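Local coordinates for protein Rio2 kinase (Chaetomium thermophilum, PDB 4GYI) that binds ADP and magnesium as an atypical RIO-family kinase of the maturing pre-40S ribosomal subunit and probably phosphorylates proteins on serine or threonine, at residues 15-20 and 83-88; 238-243 and 250-255; 264-269 and 302-307; 159-164 and 181-186. All coordinates share one frame; numbering follows the deposited sequence.

Interaction 1 (15-20 and 83-88)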
loop_
_atom_site.group_PDB
_atom_site.type_symbol
_atom_site.label_atom_id
_atom_site.label_comp_id
_atom_site.label_asym_id
_atom_site.label_seq_id
_atom_site.Cartn_x
_atom_site.Cartn_y
_atom_site.Cartn_z
ATOM N N GLU A 15 -9.877 9.926 26.062
ATOM C CA GLU A 15 -9.833 8.542 26.527
ATOM C C GLU A 15 -10.669 7.561 25.685
ATOM O O GLU A 15 -10.699 6.371 25.971
ATOM C CB GLU A 15 -10.115 8.411 28.031
ATOM C CG GLU A 15 -8.829 8.254 28.867
ATOM C CD GLU A 15 -8.896 7.119 29.892
ATOM O OE1 GLU A 15 -7.860 6.831 30.537
ATOM O OE2 GLU A 15 -9.978 6.513 30.056
ATOM N N ASP A 16 -11.337 8.039 24.643
ATOM C CA ASP A 16 -11.868 7.090 23.666
ATOM C C ASP A 16 -10.697 6.580 22.848
ATOM O O ASP A 16 -10.589 5.383 22.555
ATOM C CB ASP A 16 -12.913 7.720 22.759
ATOM C CG ASP A 16 -14.238 7.909 23.453
ATOM O OD1 ASP A 16 -14.468 7.230 24.471
ATOM O OD2 ASP A 16 -15.044 8.738 22.982
ATOM N N TRP A 17 -9.807 7.501 22.500
ATOM C CA TRP A 17 -8.575 7.150 21.808
ATOM C C TRP A 17 -7.659 6.248 22.638
ATOM O O TRP A 17 -7.101 5.276 22.131
ATOM C CB TRP A 17 -7.855 8.413 21.348
ATOM C CG TRP A 17 -8.575 9.072 20.213
ATOM C CD1 TRP A 17 -9.290 10.229 20.252
ATOM C CD2 TRP A 17 -8.704 8.562 18.881
ATOM N NE1 TRP A 17 -9.827 10.494 19.015
ATOM C CE2 TRP A 17 -9.477 9.487 18.154
ATOM C CE3 TRP A 17 -8.218 7.422 18.226
ATOM C CZ2 TRP A 17 -9.779 9.306 16.800
ATOM C CZ3 TRP A 17 -8.516 7.244 16.882
ATOM C CH2 TRP A 17 -9.286 8.180 16.186
ATOM N N ARG A 18 -7.529 6.563 23.918
ATOM C CA ARG A 18 -6.665 5.817 24.820
ATOM C C ARG A 18 -7.115 4.359 24.982
ATOM O O ARG A 18 -6.294 3.449 25.032
ATOM C CB ARG A 18 -6.627 6.524 26.177
ATOM C CG ARG A 18 -5.525 6.044 27.092
ATOM C CD ARG A 18 -5.484 6.841 28.404
ATOM N NE ARG A 18 -4.282 6.513 29.165
ATOM C CZ ARG A 18 -3.120 7.142 29.018
ATOM N NH1 ARG A 18 -3.020 8.146 28.155
ATOM N NH2 ARG A 18 -2.065 6.778 29.739
ATOM N N VAL A 19 -8.425 4.152 25.065
ATOM C CA VAL A 19 -8.999 2.814 25.165
ATOM C C VAL A 19 -8.875 2.056 23.833
ATOM O O VAL A 19 -8.512 0.875 23.813
ATOM C CB VAL A 19 -10.475 2.881 25.626
ATOM C CG1 VAL A 19 -11.128 1.512 25.575
ATOM C CG2 VAL A 19 -10.550 3.433 27.034
ATOM N N LEU A 20 -9.169 2.740 22.728
ATOM C CA LEU A 20 -8.956 2.170 21.410
ATOM C C LEU A 20 -7.500 1.728 21.266
ATOM O O LEU A 20 -7.221 0.606 20.848
ATOM C CB LEU A 20 -9.334 3.167 20.305
ATOM C CG LEU A 20 -9.386 2.578 18.895
ATOM C CD1 LEU A 20 -10.343 1.387 18.877
ATOM C CD2 LEU A 20 -9.789 3.641 17.817
ATOM N N ASP A 83 -7.971 1.567 11.025
ATOM C CA ASP A 83 -8.072 2.755 10.154
ATOM C C ASP A 83 -8.038 4.033 11.004
ATOM O O ASP A 83 -7.196 4.916 10.802
ATOM C CB ASP A 83 -9.399 2.743 9.360
ATOM C CG ASP A 83 -9.492 1.603 8.337
ATOM O OD1 ASP A 83 -8.480 0.905 8.093
ATOM O OD2 ASP A 83 -10.593 1.422 7.753
ATOM N N TYR A 84 -8.952 4.107 11.975
ATOM C CA TYR A 84 -9.056 5.286 12.842
ATOM C C TYR A 84 -7.746 5.552 13.575
ATOM O O TYR A 84 -7.274 6.683 13.615
ATOM C CB TYR A 84 -10.191 5.133 13.857
ATOM C CG TYR A 84 -11.537 5.640 13.384
ATOM C CD1 TYR A 84 -12.327 6.445 14.204
ATOM C CD2 TYR A 84 -12.026 5.308 12.128
ATOM C CE1 TYR A 84 -13.569 6.895 13.786
ATOM C CE2 TYR A 84 -13.262 5.762 11.699
ATOM C CZ TYR A 84 -14.028 6.550 12.531
ATOM O OH TYR A 84 -15.255 6.993 12.099
ATOM N N LEU A 85 -7.157 4.498 14.138
ATOM C CA LEU A 85 -5.878 4.630 14.828
ATOM C C LEU A 85 -4.793 5.154 13.898
ATOM O O LEU A 85 -4.009 6.007 14.290
ATOM C CB LEU A 85 -5.445 3.299 15.439
ATOM C CG LEU A 85 -6.200 2.908 16.702
ATOM C CD1 LEU A 85 -5.901 1.472 17.078
ATOM C CD2 LEU A 85 -5.844 3.859 17.848
ATOM N N ALA A 86 -4.752 4.643 12.669
ATOM C CA ALA A 86 -3.794 5.139 11.684
ATOM C C ALA A 86 -4.003 6.622 11.401
ATOM O O ALA A 86 -3.056 7.384 11.373
ATOM C CB ALA A 86 -3.887 4.338 10.382
ATOM N N LEU A 87 -5.250 7.017 11.160
ATOM C CA LEU A 87 -5.563 8.416 10.869
ATOM C C LEU A 87 -5.177 9.336 12.021
ATOM O O LEU A 87 -4.650 10.425 11.811
ATOM C CB LEU A 87 -7.049 8.594 10.565
ATOM C CG LEU A 87 -7.501 8.340 9.130
ATOM C CD1 LEU A 87 -9.018 8.357 9.049
ATOM C CD2 LEU A 87 -6.896 9.388 8.205
ATOM N N HIS A 88 -5.453 8.884 13.237
ATOM C CA HIS A 88 -5.139 9.637 14.442
ATOM C C HIS A 88 -3.639 9.916 14.526
ATOM O O HIS A 88 -3.201 11.029 14.841
ATOM C CB HIS A 88 -5.594 8.840 15.660
ATOM C CG HIS A 88 -5.672 9.649 16.911
ATOM N ND1 HIS A 88 -6.586 10.667 17.081
ATOM C CD2 HIS A 88 -4.943 9.600 18.048
ATOM C CE1 HIS A 88 -6.421 11.207 18.273
ATOM N NE2 HIS A 88 -5.432 10.577 18.881
#
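Trp-17 and His-88 stack face to face at a largely buried helix-helix contact in the N-terminal domain, where helix 14-26 meets helix 79-92. The axes of the two segments approach to 11.0 Å, a wide spacing filled by large side chains. The imidazole lies over the five-membered ring of the indole, with centroids 3.8 Å apart and planes only 15° from parallel. His-88 ND1 sits above the middle of the indole, 3.3 Å from Trp-17 CE2. With CG anti to the backbone N (chi1 -164°), the His-88 ring is set over the indole; its CB adds a CH-pi contact, 3.9 Å from the centroid of the six-membered ring of Trp-17. The far end of the indole reaches the other helix itself: Trp-17 CH2 lies 3.9 Å from Tyr-84 CB, and CZ3 lies 3.5 Å from Tyr-84 O. One turn on from Trp-17, Leu-20 CD2 packs 3.8 Å from Leu-85 CG, and both leucines also touch Leu-77 of strand 75-77. The hydroxyl of buried Tyr-84 is satisfied by the backbone oxygen of Asp-5. Replacing Trp-17 by an alanine would probably open a gap between the helices and leave the His-88 ring without its stacking partner, free to turn. Aromatic and leucine side chains thus join the first helix to the one that follows the short strands, as in the winged-helix domain of Rio2 kinases.

Interaction 2 (238-243 and 250-255)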
loop_
_atom_site.group_PDB
_atom_site.type_symbol
_atom_site.label_atom_id
_atom_site.label_comp_id
_atom_site.label_asym_id
_atom_site.label_seq_id
_atom_site.Cartn_x
_atom_site.Cartn_y
_atom_site.Cartn_z
ATOM N N ILE A 238 1.034 8.426 -16.242
ATOM C CA ILE A 238 1.642 9.201 -17.299
ATOM C C ILE A 238 1.442 10.673 -17.009
ATOM O O ILE A 238 0.308 11.141 -16.964
ATOM C CB ILE A 238 0.998 8.887 -18.658
ATOM C CG1 ILE A 238 1.145 7.398 -18.998
ATOM C CG2 ILE A 238 1.648 9.728 -19.750
ATOM C CD1 ILE A 238 2.577 6.944 -19.034
ATOM N N ARG A 239 2.532 11.399 -16.770
ATOM C CA ARG A 239 2.430 12.851 -16.660
ATOM C C ARG A 239 2.493 13.416 -18.069
ATOM O O ARG A 239 3.387 13.063 -18.836
ATOM C CB ARG A 239 3.566 13.442 -15.819
ATOM C CG ARG A 239 3.153 14.710 -15.080
ATOM C CD ARG A 239 4.325 15.582 -14.641
ATOM N NE ARG A 239 5.451 14.829 -14.092
ATOM C CZ ARG A 239 5.613 14.540 -12.802
ATOM N NH1 ARG A 239 4.716 14.933 -11.909
ATOM N NH2 ARG A 239 6.674 13.852 -12.404
ATOM N N GLU A 240 1.535 14.271 -18.418
ATOM C CA GLU A 240 1.503 14.884 -19.742
ATOM C C GLU A 240 1.931 16.345 -19.657
ATOM O O GLU A 240 1.478 17.077 -18.775
ATOM C CB GLU A 240 0.098 14.810 -20.333
ATOM C CG GLU A 240 -0.540 13.430 -20.321
ATOM C CD GLU A 240 -1.969 13.437 -20.866
ATOM O OE1 GLU A 240 -2.398 14.487 -21.407
ATOM O OE2 GLU A 240 -2.660 12.394 -20.755
ATOM N N GLU A 241 2.796 16.774 -20.566
ATOM C CA GLU A 241 3.217 18.176 -20.596
ATOM C C GLU A 241 3.253 18.733 -22.012
ATOM O O GLU A 241 3.843 18.134 -22.918
ATOM C CB GLU A 241 4.584 18.355 -19.933
ATOM C CG GLU A 241 4.593 18.068 -18.434
ATOM C CD GLU A 241 5.973 17.698 -17.926
ATOM O OE1 GLU A 241 6.957 17.953 -18.652
ATOM O OE2 GLU A 241 6.071 17.144 -16.810
ATOM N N LYS A 242 2.610 19.880 -22.204
ATOM C CA LYS A 242 2.704 20.557 -23.482
ATOM C C LYS A 242 4.100 21.149 -23.634
ATOM O O LYS A 242 4.653 21.734 -22.695
ATOM C CB LYS A 242 1.640 21.646 -23.622
ATOM C CG LYS A 242 0.210 21.127 -23.662
ATOM C CD LYS A 242 -0.666 22.020 -24.536
ATOM C CE LYS A 242 -2.137 21.936 -24.148
ATOM N NZ LYS A 242 -2.408 22.594 -22.836
ATOM N N ASP A 243 4.665 20.987 -24.822
ATOM C CA ASP A 243 6.004 21.469 -25.107
ATOM C C ASP A 243 6.040 22.990 -25.235
ATOM O O ASP A 243 5.116 23.600 -25.781
ATOM C CB ASP A 243 6.535 20.833 -26.390
ATOM C CG ASP A 243 7.973 21.210 -26.662
ATOM O OD1 ASP A 243 8.823 20.950 -25.783
ATOM O OD2 ASP A 243 8.249 21.788 -27.738
ATOM N N ILE A 250 2.963 16.600 -27.088
ATOM C CA ILE A 250 2.827 16.351 -25.669
ATOM C C ILE A 250 3.946 15.409 -25.282
ATOM O O ILE A 250 4.079 14.336 -25.868
ATOM C CB ILE A 250 1.465 15.687 -25.381
ATOM C CG1 ILE A 250 0.347 16.445 -26.116
ATOM C CG2 ILE A 250 1.190 15.586 -23.886
ATOM C CD1 ILE A 250 0.118 17.858 -25.623
ATOM N N THR A 251 4.772 15.811 -24.321
ATOM C CA THR A 251 5.773 14.901 -23.781
ATOM C C THR A 251 5.146 14.089 -22.658
ATOM O O THR A 251 4.407 14.619 -21.818
ATOM C CB THR A 251 7.033 15.627 -23.271
ATOM O OG1 THR A 251 6.714 16.388 -22.102
ATOM C CG2 THR A 251 7.583 16.550 -24.338
ATOM N N LEU A 252 5.434 12.794 -22.663
ATOM C CA LEU A 252 4.824 11.873 -21.717
ATOM C C LEU A 252 5.887 11.292 -20.802
ATOM O O LEU A 252 6.899 10.774 -21.252
ATOM C CB LEU A 252 4.079 10.760 -22.455
ATOM C CG LEU A 252 3.062 11.182 -23.518
ATOM C CD1 LEU A 252 2.510 9.968 -24.242
ATOM C CD2 LEU A 252 1.939 11.988 -22.906
ATOM N N THR A 253 5.636 11.389 -19.509
ATOM C CA THR A 253 6.595 11.010 -18.504
ATOM C C THR A 253 5.945 9.979 -17.600
ATOM O O THR A 253 4.941 10.272 -16.941
ATOM C CB THR A 253 6.969 12.233 -17.672
ATOM O OG1 THR A 253 7.610 13.193 -18.517
ATOM C CG2 THR A 253 7.901 11.848 -16.547
ATOM N N PRO A 254 6.492 8.754 -17.586
ATOM C CA PRO A 254 5.872 7.710 -16.765
ATOM C C PRO A 254 6.345 7.778 -15.322
ATOM O O PRO A 254 7.508 8.093 -15.050
ATOM C CB PRO A 254 6.344 6.419 -17.432
ATOM C CG PRO A 254 7.672 6.795 -18.016
ATOM C CD PRO A 254 7.552 8.219 -18.455
ATOM N N ILE A 255 5.424 7.493 -14.412
ATOM C CA ILE A 255 5.698 7.431 -12.986
ATOM C C ILE A 255 5.205 6.069 -12.516
ATOM O O ILE A 255 4.140 5.616 -12.922
ATOM C CB ILE A 255 4.974 8.568 -12.221
ATOM C CG1 ILE A 255 5.615 9.918 -12.550
ATOM C CG2 ILE A 255 5.087 8.371 -10.737
ATOM C CD1 ILE A 255 4.720 10.846 -13.336
HETATM O O HOH W 1 5.650 14.693 -19.319
#
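Arg-239 and Thr-253 exchange two backbone hydrogen bonds, Arg-239 N to Thr-253 O at 2.7 Å and Thr-253 N to Arg-239 O at 2.9 Å, in the antiparallel beta hairpin of strands 236-242 and 250-256. Glu-241 and Thr-251 form the next hydrogen-bonded pair; Thr-251 N reaches Glu-241 O at 2.9 Å. A water ties the ladder to a side chain: it donates to Arg-239 O and Thr-251 O and lies 2.6 Å from Thr-253 OG1, a hydrogen bond to a hydroxyl placed well for it with OG1 anti to the carbonyl carbon (chi1 -63°). On this same face the guanidinium of Arg-239 finds its main partner in Asp-194, with Glu-241 giving a longer ionic contact.

The other face is apolar toward the kinase body. Ile-238 CG2 meets Leu-252 CB at 3.8 Å, while its CD1 lies 4.1 Å from Pro-254 CB. Proline is tolerated opposite Ile-238 because a non-hydrogen-bonded pair asks for no N-H there. Helix 207-223 packs against this end through Leu-210 on Ile-238 and Leu-214 on Pro-254. An alanine in place of Ile-238 would probably leave a gap beneath the hairpin and deprive Leu-252 and Pro-254 of these contacts. Farther out the sheet is solvent-exposed, and the aliphatic part of Lys-242 lies beside Ile-250, both pointing the same way. Back at Arg-239, Ile-255 CD1 rests over one face of the guanidinium, offset toward its rim and 3.7 Å from Arg-239 NH2.

Interaction 3 (264-269 and 302-307)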
loop_
_atom_site.group_PDB
_atom_site.type_symbol
_atom_site.label_atom_id
_atom_site.label_comp_id
_atom_site.label_asym_id
_atom_site.label_seq_id
_atom_site.Cartn_x
_atom_site.Cartn_y
_atom_site.Cartn_z
ATOM N N SER A 264 13.374 -9.036 -5.223
ATOM C CA SER A 264 14.767 -8.877 -5.593
ATOM C C SER A 264 15.095 -9.653 -6.856
ATOM O O SER A 264 14.494 -10.692 -7.124
ATOM C CB SER A 264 15.659 -9.364 -4.456
ATOM O OG SER A 264 16.900 -9.775 -4.961
ATOM N N MET A 265 16.074 -9.177 -7.619
ATOM C CA MET A 265 16.533 -9.926 -8.788
ATOM C C MET A 265 17.123 -11.276 -8.385
ATOM O O MET A 265 17.360 -12.133 -9.233
ATOM C CB MET A 265 17.563 -9.128 -9.599
ATOM C CG MET A 265 16.981 -8.008 -10.430
ATOM S SD MET A 265 16.211 -8.543 -11.977
ATOM C CE MET A 265 17.665 -9.219 -12.811
ATOM N N ASP A 266 17.363 -11.458 -7.089
ATOM C CA ASP A 266 17.882 -12.719 -6.559
ATOM C C ASP A 266 16.777 -13.687 -6.136
ATOM O O ASP A 266 17.068 -14.731 -5.559
ATOM C CB ASP A 266 18.787 -12.459 -5.349
ATOM C CG ASP A 266 20.143 -11.915 -5.740
ATOM O OD1 ASP A 266 20.666 -12.317 -6.802
ATOM O OD2 ASP A 266 20.686 -11.086 -4.982
ATOM N N HIS A 267 15.519 -13.332 -6.392
ATOM C CA HIS A 267 14.401 -14.173 -5.977
ATOM C C HIS A 267 14.432 -15.443 -6.795
ATOM O O HIS A 267 14.741 -15.392 -7.981
ATOM C CB HIS A 267 13.085 -13.447 -6.200
ATOM C CG HIS A 267 11.894 -14.156 -5.634
ATOM N ND1 HIS A 267 11.402 -15.326 -6.171
ATOM C CD2 HIS A 267 11.075 -13.843 -4.600
ATOM C CE1 HIS A 267 10.354 -15.722 -5.472
ATOM N NE2 HIS A 267 10.131 -14.837 -4.518
ATOM N N PRO A 268 14.135 -16.594 -6.162
ATOM C CA PRO A 268 14.179 -17.884 -6.861
ATOM C C PRO A 268 13.352 -17.869 -8.146
ATOM O O PRO A 268 13.725 -18.509 -9.125
ATOM C CB PRO A 268 13.560 -18.847 -5.844
ATOM C CG PRO A 268 13.886 -18.251 -4.529
ATOM C CD PRO A 268 13.840 -16.757 -4.726
ATOM N N ASN A 269 12.253 -17.124 -8.146
ATOM C CA ASN A 269 11.418 -16.995 -9.335
ATOM C C ASN A 269 11.669 -15.716 -10.122
ATOM O O ASN A 269 10.771 -15.266 -10.825
ATOM C CB ASN A 269 9.935 -17.006 -8.955
ATOM C CG ASN A 269 9.425 -18.377 -8.614
ATOM O OD1 ASN A 269 9.776 -19.361 -9.262
ATOM N ND2 ASN A 269 8.578 -18.454 -7.588
ATOM N N ASP A 302 20.127 -11.435 -19.581
ATOM C CA ASP A 302 20.817 -10.187 -19.888
ATOM C C ASP A 302 20.795 -9.296 -18.657
ATOM O O ASP A 302 21.838 -8.920 -18.137
ATOM C CB ASP A 302 20.135 -9.429 -21.031
ATOM C CG ASP A 302 19.975 -10.262 -22.282
ATOM O OD1 ASP A 302 19.005 -9.995 -23.035
ATOM O OD2 ASP A 302 20.812 -11.167 -22.511
ATOM N N ALA A 303 19.586 -8.959 -18.206
ATOM C CA ALA A 303 19.391 -8.045 -17.077
ATOM C C ALA A 303 20.207 -8.408 -15.827
ATOM O O ALA A 303 20.821 -7.534 -15.215
ATOM C CB ALA A 303 17.900 -7.931 -16.730
ATOM N N LYS A 304 20.219 -9.689 -15.455
ATOM C CA LYS A 304 20.892 -10.098 -14.227
ATOM C C LYS A 304 22.391 -9.792 -14.225
ATOM O O LYS A 304 22.977 -9.575 -13.171
ATOM C CB LYS A 304 20.652 -11.578 -13.906
ATOM C CG LYS A 304 21.003 -11.911 -12.459
ATOM C CD LYS A 304 20.674 -13.338 -12.063
ATOM C CE LYS A 304 20.741 -13.478 -10.545
ATOM N NZ LYS A 304 20.395 -14.843 -10.068
ATOM N N LYS A 305 23.005 -9.766 -15.404
ATOM C CA LYS A 305 24.430 -9.454 -15.510
ATOM C C LYS A 305 24.734 -8.018 -15.069
ATOM O O LYS A 305 25.879 -7.679 -14.756
ATOM C CB LYS A 305 24.929 -9.672 -16.947
ATOM C CG LYS A 305 24.849 -11.112 -17.449
ATOM C CD LYS A 305 25.767 -12.051 -16.669
ATOM C CE LYS A 305 27.243 -11.701 -16.865
ATOM N NZ LYS A 305 28.171 -12.687 -16.220
ATOM N N THR A 306 23.697 -7.184 -15.032
ATOM C CA THR A 306 23.857 -5.748 -14.840
ATOM C C THR A 306 23.704 -5.297 -13.383
ATOM O O THR A 306 23.913 -4.128 -13.058
ATOM C CB THR A 306 22.856 -4.993 -15.727
ATOM O OG1 THR A 306 22.701 -5.707 -16.959
ATOM C CG2 THR A 306 23.346 -3.583 -16.024
ATOM N N VAL A 307 23.345 -6.221 -12.501
ATOM C CA VAL A 307 23.167 -5.870 -11.098
ATOM C C VAL A 307 24.386 -6.266 -10.272
ATOM O O VAL A 307 24.931 -7.360 -10.444
ATOM C CB VAL A 307 21.869 -6.503 -10.526
ATOM C CG1 VAL A 307 21.469 -7.703 -11.329
ATOM C CG2 VAL A 307 22.017 -6.871 -9.055
#
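Beside the meeting of Met-265 and Asp-266 with Lys-304 stands the flat imidazole of His-267. Pro-268 CD lies over one face of it, toward the rim, and the backbone N-H of Asn-269 comes in at the edge, in the ring plane, to bond ND1 at 2.8 Å. Tyr-273 adds an edge-to-face ring contact. Just before it, Ser-264 OG accepts from Asp-266 N at 2.8 Å, an ST turn that overlaps a type I beta turn from Ser-264 to His-267. The loop leads from strand 263-264 into helix 270-289 of the kinase domain, and its contact joins it to the short helix 300-304 and the turn at Lys-304 to Val-307.

Methionine suits this junction because its flexible chain can fold. The chain of Met-265, bent at chi2 (-79°) and again at chi3, brings Met-265 CE against the helix backbone, 3.6 Å from Lys-304 CA. Met-265 CE also lies 4.1 Å from Ala-303 CB, whose small size probably helps the methyl approach the backbone here. Lys-304, extended beyond CG, crosses Asp-266 at about a right angle. Its NZ stays 4.1 Å from Asp-266 OD1, beyond a salt bridge, so attraction is probably modest, and the carboxylate is paired instead through OD2 with Arg-314.

Interaction 4 (159-164 and 181-186). With EDO (1,2-ethanediol), chain E.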
loop_
_atom_site.group_PDB
_atom_site.type_symbol
_atom_site.label_atom_id
_atom_site.label_comp_id
_atom_site.label_asym_id
_atom_site.label_seq_id
_atom_site.Cartn_x
_atom_site.Cartn_y
_atom_site.Cartn_z
ATOM N N ALA A 159 2.646 -5.026 4.456
ATOM C CA ALA A 159 2.551 -4.526 3.094
ATOM C C ALA A 159 2.905 -3.045 3.057
ATOM O O ALA A 159 3.670 -2.623 2.206
ATOM C CB ALA A 159 1.145 -4.755 2.532
ATOM N N ALA A 160 2.355 -2.264 3.988
ATOM C CA ALA A 160 2.587 -0.813 4.037
ATOM C C ALA A 160 4.040 -0.491 4.384
ATOM O O ALA A 160 4.635 0.383 3.781
ATOM C CB ALA A 160 1.635 -0.133 5.055
ATOM N N ILE A 161 4.599 -1.207 5.355
ATOM C CA ILE A 161 5.983 -1.017 5.745
ATOM C C ILE A 161 6.927 -1.300 4.587
ATOM O O ILE A 161 7.846 -0.514 4.310
ATOM C CB ILE A 161 6.349 -1.909 6.942
ATOM C CG1 ILE A 161 5.685 -1.372 8.208
ATOM C CG2 ILE A 161 7.867 -1.953 7.146
ATOM C CD1 ILE A 161 5.872 -2.264 9.405
ATOM N N LYS A 162 6.687 -2.413 3.897
ATOM C CA LYS A 162 7.480 -2.784 2.735
ATOM C C LYS A 162 7.413 -1.741 1.626
ATOM O O LYS A 162 8.448 -1.293 1.116
ATOM C CB LYS A 162 7.040 -4.147 2.180
ATOM C CG LYS A 162 7.816 -4.557 0.920
ATOM C CD LYS A 162 7.773 -6.074 0.678
ATOM C CE LYS A 162 8.141 -6.415 -0.763
ATOM N NZ LYS A 162 7.918 -7.844 -1.108
ATOM N N GLU A 163 6.196 -1.368 1.247
ATOM C CA GLU A 163 6.007 -0.421 0.145
ATOM C C GLU A 163 6.663 0.922 0.454
ATOM O O GLU A 163 7.248 1.567 -0.421
ATOM C CB GLU A 163 4.512 -0.249 -0.203
ATOM C CG GLU A 163 4.210 0.912 -1.193
ATOM C CD GLU A 163 2.781 0.891 -1.772
ATOM O OE1 GLU A 163 1.819 0.655 -1.017
ATOM O OE2 GLU A 163 2.609 1.118 -2.993
ATOM N N PHE A 164 6.573 1.336 1.710
ATOM C CA PHE A 164 7.096 2.625 2.091
ATOM C C PHE A 164 8.624 2.595 2.008
ATOM O O PHE A 164 9.248 3.539 1.520
ATOM C CB PHE A 164 6.601 2.999 3.490
ATOM C CG PHE A 164 6.964 4.402 3.918
ATOM C CD1 PHE A 164 6.204 5.485 3.502
ATOM C CD2 PHE A 164 8.041 4.631 4.767
ATOM C CE1 PHE A 164 6.521 6.783 3.914
ATOM C CE2 PHE A 164 8.364 5.923 5.177
ATOM C CZ PHE A 164 7.604 6.998 4.740
ATOM N N ILE A 181 5.759 10.143 2.289
ATOM C CA ILE A 181 5.713 11.170 3.336
ATOM C C ILE A 181 5.640 10.609 4.755
ATOM O O ILE A 181 6.345 11.072 5.633
ATOM C CB ILE A 181 4.562 12.159 3.105
ATOM C CG1 ILE A 181 4.754 12.879 1.763
ATOM C CG2 ILE A 181 4.479 13.160 4.249
ATOM C CD1 ILE A 181 3.517 13.612 1.281
ATOM N N ALA A 182 4.791 9.616 4.987
ATOM C CA ALA A 182 4.700 9.037 6.321
ATOM C C ALA A 182 4.102 7.659 6.220
ATOM O O ALA A 182 3.524 7.313 5.201
ATOM C CB ALA A 182 3.854 9.909 7.224
ATOM N N GLN A 183 4.222 6.870 7.279
ATOM C CA GLN A 183 3.670 5.523 7.252
ATOM C C GLN A 183 3.169 5.171 8.638
ATOM O O GLN A 183 3.879 5.365 9.619
ATOM C CB GLN A 183 4.738 4.520 6.779
ATOM C CG GLN A 183 4.239 3.087 6.619
ATOM C CD GLN A 183 4.274 2.298 7.917
ATOM O OE1 GLN A 183 5.256 2.343 8.652
ATOM N NE2 GLN A 183 3.191 1.585 8.209
ATOM N N SER A 184 1.947 4.672 8.740
ATOM C CA SER A 184 1.481 4.193 10.036
ATOM C C SER A 184 0.647 2.938 9.878
ATOM O O SER A 184 -0.317 2.928 9.122
ATOM C CB SER A 184 0.683 5.266 10.769
ATOM O OG SER A 184 0.185 4.765 12.006
ATOM N N ARG A 185 1.031 1.872 10.579
ATOM C CA ARG A 185 0.290 0.617 10.513
ATOM C C ARG A 185 0.135 0.135 9.054
ATOM O O ARG A 185 1.130 -0.080 8.354
ATOM C CB ARG A 185 -1.059 0.765 11.229
ATOM C CG ARG A 185 -0.906 1.076 12.701
ATOM C CD ARG A 185 -2.158 1.722 13.256
ATOM N NE ARG A 185 -2.115 1.920 14.706
ATOM C CZ ARG A 185 -1.746 3.054 15.301
ATOM N NH1 ARG A 185 -1.360 4.103 14.584
ATOM N NH2 ARG A 185 -1.758 3.135 16.608
ATOM N N HIS A 186 -1.105 0.012 8.586
ATOM C CA HIS A 186 -1.370 -0.449 7.218
ATOM C C HIS A 186 -1.498 0.689 6.190
ATOM O O HIS A 186 -2.048 0.493 5.097
ATOM C CB HIS A 186 -2.636 -1.313 7.177
ATOM C CG HIS A 186 -3.876 -0.621 7.678
ATOM N ND1 HIS A 186 -3.876 0.227 8.766
ATOM C CD2 HIS A 186 -5.161 -0.682 7.254
ATOM C CE1 HIS A 186 -5.105 0.661 8.990
ATOM N NE2 HIS A 186 -5.903 0.134 8.081
HETATM C C1 EDO E . 2.695 0.807 13.335
HETATM O O1 EDO E . 2.792 -0.605 13.072
HETATM C C2 EDO E . 3.656 1.582 12.440
HETATM O O2 EDO E . 3.919 0.848 11.234
#
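Phe-164 offers the face of its ring to Gln-183, whose CB stands 3.7 Å from the ring centroid and 15° off the normal, a CH-pi contact displaced toward the rim near CG. The amide plane of Gln-183 is turned 58° from the ring, so the two flat groups do not stack. A bend at chi2 (-85°) swings the glutamine CD back toward helix 149-172, where Ile-161 CG1 lies 3.8 Å from OE1. Farther round the ring, Phe-164 CE1 comes within 3.3 Å of Ala-182 O, beside the classic beta bulge in which Ile-181 and Ala-182 both face Val-189. One helical turn earlier, Ala-160 CB points toward the chain where it leaves the strand and is 3.3 Å from Arg-185 O, a closeness that favours a small residue.

The segments run nearly antiparallel and belong to the N-terminal lobe of the kinase fold, where this helix packs beside the edge strand 180-184. The same helix carries Glu-163, which makes a salt bridge to the ADP-binding Lys-125. An ethanediol, probably from the crystallisation liquor, sits at the Gln-183 amide: its O2 donates to OE1 at 3.3 Å and accepts from NE2 at 3.2 Å. With no hydrogen bond between segments 159-164 and 181-186, the contact rests on van der Waals and CH-pi packing, partly against backbone carbonyls, while the glutamine amide can turn its polar end to a small molecule bound alongside.

Interactions 1 and 4 touch, with centres 18 Å apart: Asp-83 OD1 lies 2.7 Å from His-186 NE2, a probable hydrogen bond, and Arg-185 NH1 packs on Leu-85 O. The winged-helix domain is thereby fastened to the N-terminal lobe of the kinase domain. Interactions 4 and 2 both approach the nucleotide, the side chain of Ile-181 coming within about 9 Å of ADP and that of Ile-255 within about 7 Å, though their own centres are 28 Å apart. Interaction 3, about 7 Å from interaction 4 at the nearest atoms, lies away from the annotated sites. Interactions 1 and 2, centres 41 Å apart, flank the chain's centre from opposite sides.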